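Side-chain contact in putative fumarylacetoacetate hydrolase family protein (Yersinia pestis, PDB 3S52), which is of unknown function but belongs to the fumarylacetoacetate hydrolase family and forms a dimer of identical subunits: residues 45-50 with 119-124. Numbering follows the deposited sequence.
Sequences VLFIKP and QPWEKA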
loop_
_atom_site.group_PDB
_atom_site.type_symbol
_atom_site.label_atom_id
_atom_site.label_comp_id
_atom_site.label_asym_id
_atom_site.label_seq_id
_atom_site.Cartn_x
_atom_site.Cartn_y
_atom_site.Cartn_z
ATOM N N VAL A 45 -7.003 10.829 7.050
ATOM C CA VAL A 45 -5.671 10.242 6.979
ATOM C C VAL A 45 -5.774 8.869 6.325
ATOM O O VAL A 45 -6.473 7.992 6.818
ATOM C CB VAL A 45 -5.108 10.100 8.387
ATOM C CG1 VAL A 45 -3.766 9.407 8.355
ATOM C CG2 VAL A 45 -5.003 11.488 9.028
ATOM N N LEU A 46 -5.099 8.698 5.194
ATOM C CA LEU A 46 -5.257 7.485 4.389
ATOM C C LEU A 46 -3.958 6.701 4.301
ATOM O O LEU A 46 -2.896 7.276 4.083
ATOM C CB LEU A 46 -5.710 7.845 2.969
ATOM C CG LEU A 46 -7.084 8.511 2.855
ATOM C CD1 LEU A 46 -7.541 8.505 1.412
ATOM C CD2 LEU A 46 -8.093 7.729 3.707
ATOM N N PHE A 47 -4.039 5.387 4.470
ATOM C CA PHE A 47 -2.905 4.527 4.159
ATOM C C PHE A 47 -3.465 3.231 3.616
ATOM O O PHE A 47 -4.685 3.044 3.605
ATOM C CB PHE A 47 -2.023 4.297 5.389
ATOM C CG PHE A 47 -2.742 3.633 6.542
ATOM C CD1 PHE A 47 -3.458 4.385 7.459
ATOM C CD2 PHE A 47 -2.677 2.258 6.714
ATOM C CE1 PHE A 47 -4.117 3.775 8.518
ATOM C CE2 PHE A 47 -3.337 1.630 7.771
ATOM C CZ PHE A 47 -4.058 2.384 8.668
ATOM N N ILE A 48 -2.593 2.329 3.179
ATOM C CA ILE A 48 -3.054 1.148 2.446
ATOM C C ILE A 48 -2.303 -0.085 2.928
ATOM O O ILE A 48 -1.133 0.019 3.276
ATOM C CB ILE A 48 -2.816 1.317 0.921
ATOM C CG1 ILE A 48 -3.613 2.508 0.379
ATOM C CG2 ILE A 48 -3.175 0.018 0.144
ATOM C CD1 ILE A 48 -3.428 2.770 -1.127
ATOM N N LYS A 49 -2.979 -1.237 2.956
ATOM C CA LYS A 49 -2.327 -2.508 3.219
ATOM C C LYS A 49 -2.420 -3.363 1.955
ATOM O O LYS A 49 -3.417 -3.303 1.228
ATOM C CB LYS A 49 -3.009 -3.260 4.358
ATOM C CG LYS A 49 -3.144 -2.519 5.691
ATOM C CD LYS A 49 -3.753 -3.475 6.736
ATOM C CE LYS A 49 -4.009 -2.819 8.082
ATOM N NZ LYS A 49 -2.839 -2.905 9.019
ATOM N N PRO A 50 -1.386 -4.173 1.686
ATOM C CA PRO A 50 -1.414 -4.956 0.445
ATOM C C PRO A 50 -2.062 -6.313 0.668
ATOM O O PRO A 50 -2.371 -6.657 1.804
ATOM C CB PRO A 50 0.070 -5.137 0.136
ATOM C CG PRO A 50 0.701 -5.229 1.515
ATOM C CD PRO A 50 -0.088 -4.279 2.387
ATOM N N GLN A 119 8.181 9.699 8.261
ATOM C CA GLN A 119 8.504 8.579 7.367
ATOM C C GLN A 119 7.232 7.789 7.043
ATOM O O GLN A 119 6.240 7.922 7.742
ATOM C CB GLN A 119 9.530 7.660 8.020
ATOM C CG GLN A 119 10.967 8.209 8.023
ATOM C CD GLN A 119 11.984 7.188 8.526
ATOM O OE1 GLN A 119 11.651 6.028 8.767
ATOM N NE2 GLN A 119 13.232 7.617 8.676
ATOM N N PRO A 120 7.236 7.026 5.943
ATOM C CA PRO A 120 6.036 6.273 5.559
ATOM C C PRO A 120 5.711 5.190 6.589
ATOM O O PRO A 120 6.587 4.750 7.331
ATOM C CB PRO A 120 6.420 5.656 4.210
ATOM C CG PRO A 120 7.901 5.665 4.194
ATOM C CD PRO A 120 8.312 6.882 4.949
ATOM N N TRP A 121 4.449 4.787 6.654
ATOM C CA TRP A 121 4.013 3.908 7.730
ATOM C C TRP A 121 4.043 2.420 7.382
ATOM O O TRP A 121 3.775 1.585 8.252
ATOM C CB TRP A 121 2.592 4.269 8.155
ATOM C CG TRP A 121 2.414 5.570 8.868
ATOM C CD1 TRP A 121 3.349 6.559 9.071
ATOM C CD2 TRP A 121 1.204 6.024 9.481
ATOM N NE1 TRP A 121 2.779 7.595 9.782
ATOM C CE2 TRP A 121 1.466 7.292 10.039
ATOM C CE3 TRP A 121 -0.088 5.484 9.591
ATOM C CZ2 TRP A 121 0.486 8.027 10.710
ATOM C CZ3 TRP A 121 -1.061 6.211 10.263
ATOM C CH2 TRP A 121 -0.771 7.474 10.805
ATOM N N GLU A 122 4.350 2.089 6.126
ATOM C CA GLU A 122 4.183 0.716 5.623
ATOM C C GLU A 122 4.800 -0.376 6.496
ATOM O O GLU A 122 4.208 -1.440 6.686
ATOM C CB GLU A 122 4.724 0.575 4.192
ATOM C CG GLU A 122 3.724 0.990 3.104
ATOM C CD GLU A 122 3.733 2.489 2.828
ATOM O OE1 GLU A 122 4.219 3.265 3.692
ATOM O OE2 GLU A 122 3.276 2.879 1.731
ATOM N N LYS A 123 6.008 -0.144 6.996
ATOM C CA LYS A 123 6.632 -1.174 7.812
ATOM C C LYS A 123 5.816 -1.443 9.071
ATOM O O LYS A 123 5.811 -2.569 9.576
ATOM C CB LYS A 123 8.091 -0.827 8.174
ATOM C CG LYS A 123 9.071 -0.879 7.009
ATOM C CD LYS A 123 10.546 -0.788 7.485
ATOM C CE LYS A 123 11.062 0.626 7.490
ATOM N NZ LYS A 123 12.533 0.662 7.777
ATOM N N ALA A 124 5.181 -0.401 9.613
ATOM C CA ALA A 124 4.350 -0.551 10.814
ATOM C C ALA A 124 2.919 -1.031 10.558
ATOM O O ALA A 124 2.272 -1.588 11.458
ATOM C CB ALA A 124 4.318 0.742 11.616
#
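Trp121 reaches across to strand 45-50 with the benzo end of its indole, meeting Phe47 and Val45, two residues apart on the same side of the strand. The closest approach is from Phe47 CD1 to Trp121 CZ3, at 4.1 Å, and CE3 lies equally near, so one ortho carbon of the phenyl ring sits against the CE3–CZ3 bond of the indole. The two six-membered rings have centroids 5.8 Å apart and planes inclined at 49°, an oblique pairing. Phe47 owes this position to a chi1 of 60°, which tucks the ring in over its own backbone, flanked by N on one side and C=O on the other, with CD1 turned to the indole. At the next carbon of the benzo ring, CH2 of Trp121 meets CG1 of Val45 at 4.3 Å, a looser apolar contact. With CG of Trp121 anti to its carbonyl carbon (chi1 -70°), the benzo end is directed from segment 119-124 to the strand. All three residues are buried, and the contact is wholly apolar; the indole NE1 makes a weak hydrogen bond to the O of Gly118 of the second subunit. Pro120 of that subunit also packs on both Val45 and Trp121, while Glu122 of the second subunit packs on Phe47 and hydrogen-bonds the N of Ile48 through OE2. Strand 45-50 pairs antiparallel with strand 21-26 in the mixed beta sheet, so this small aromatic and aliphatic cluster joins that sheet to segment 119-124 at the dimer interface of a fumarylacetoacetate hydrolase-family fold.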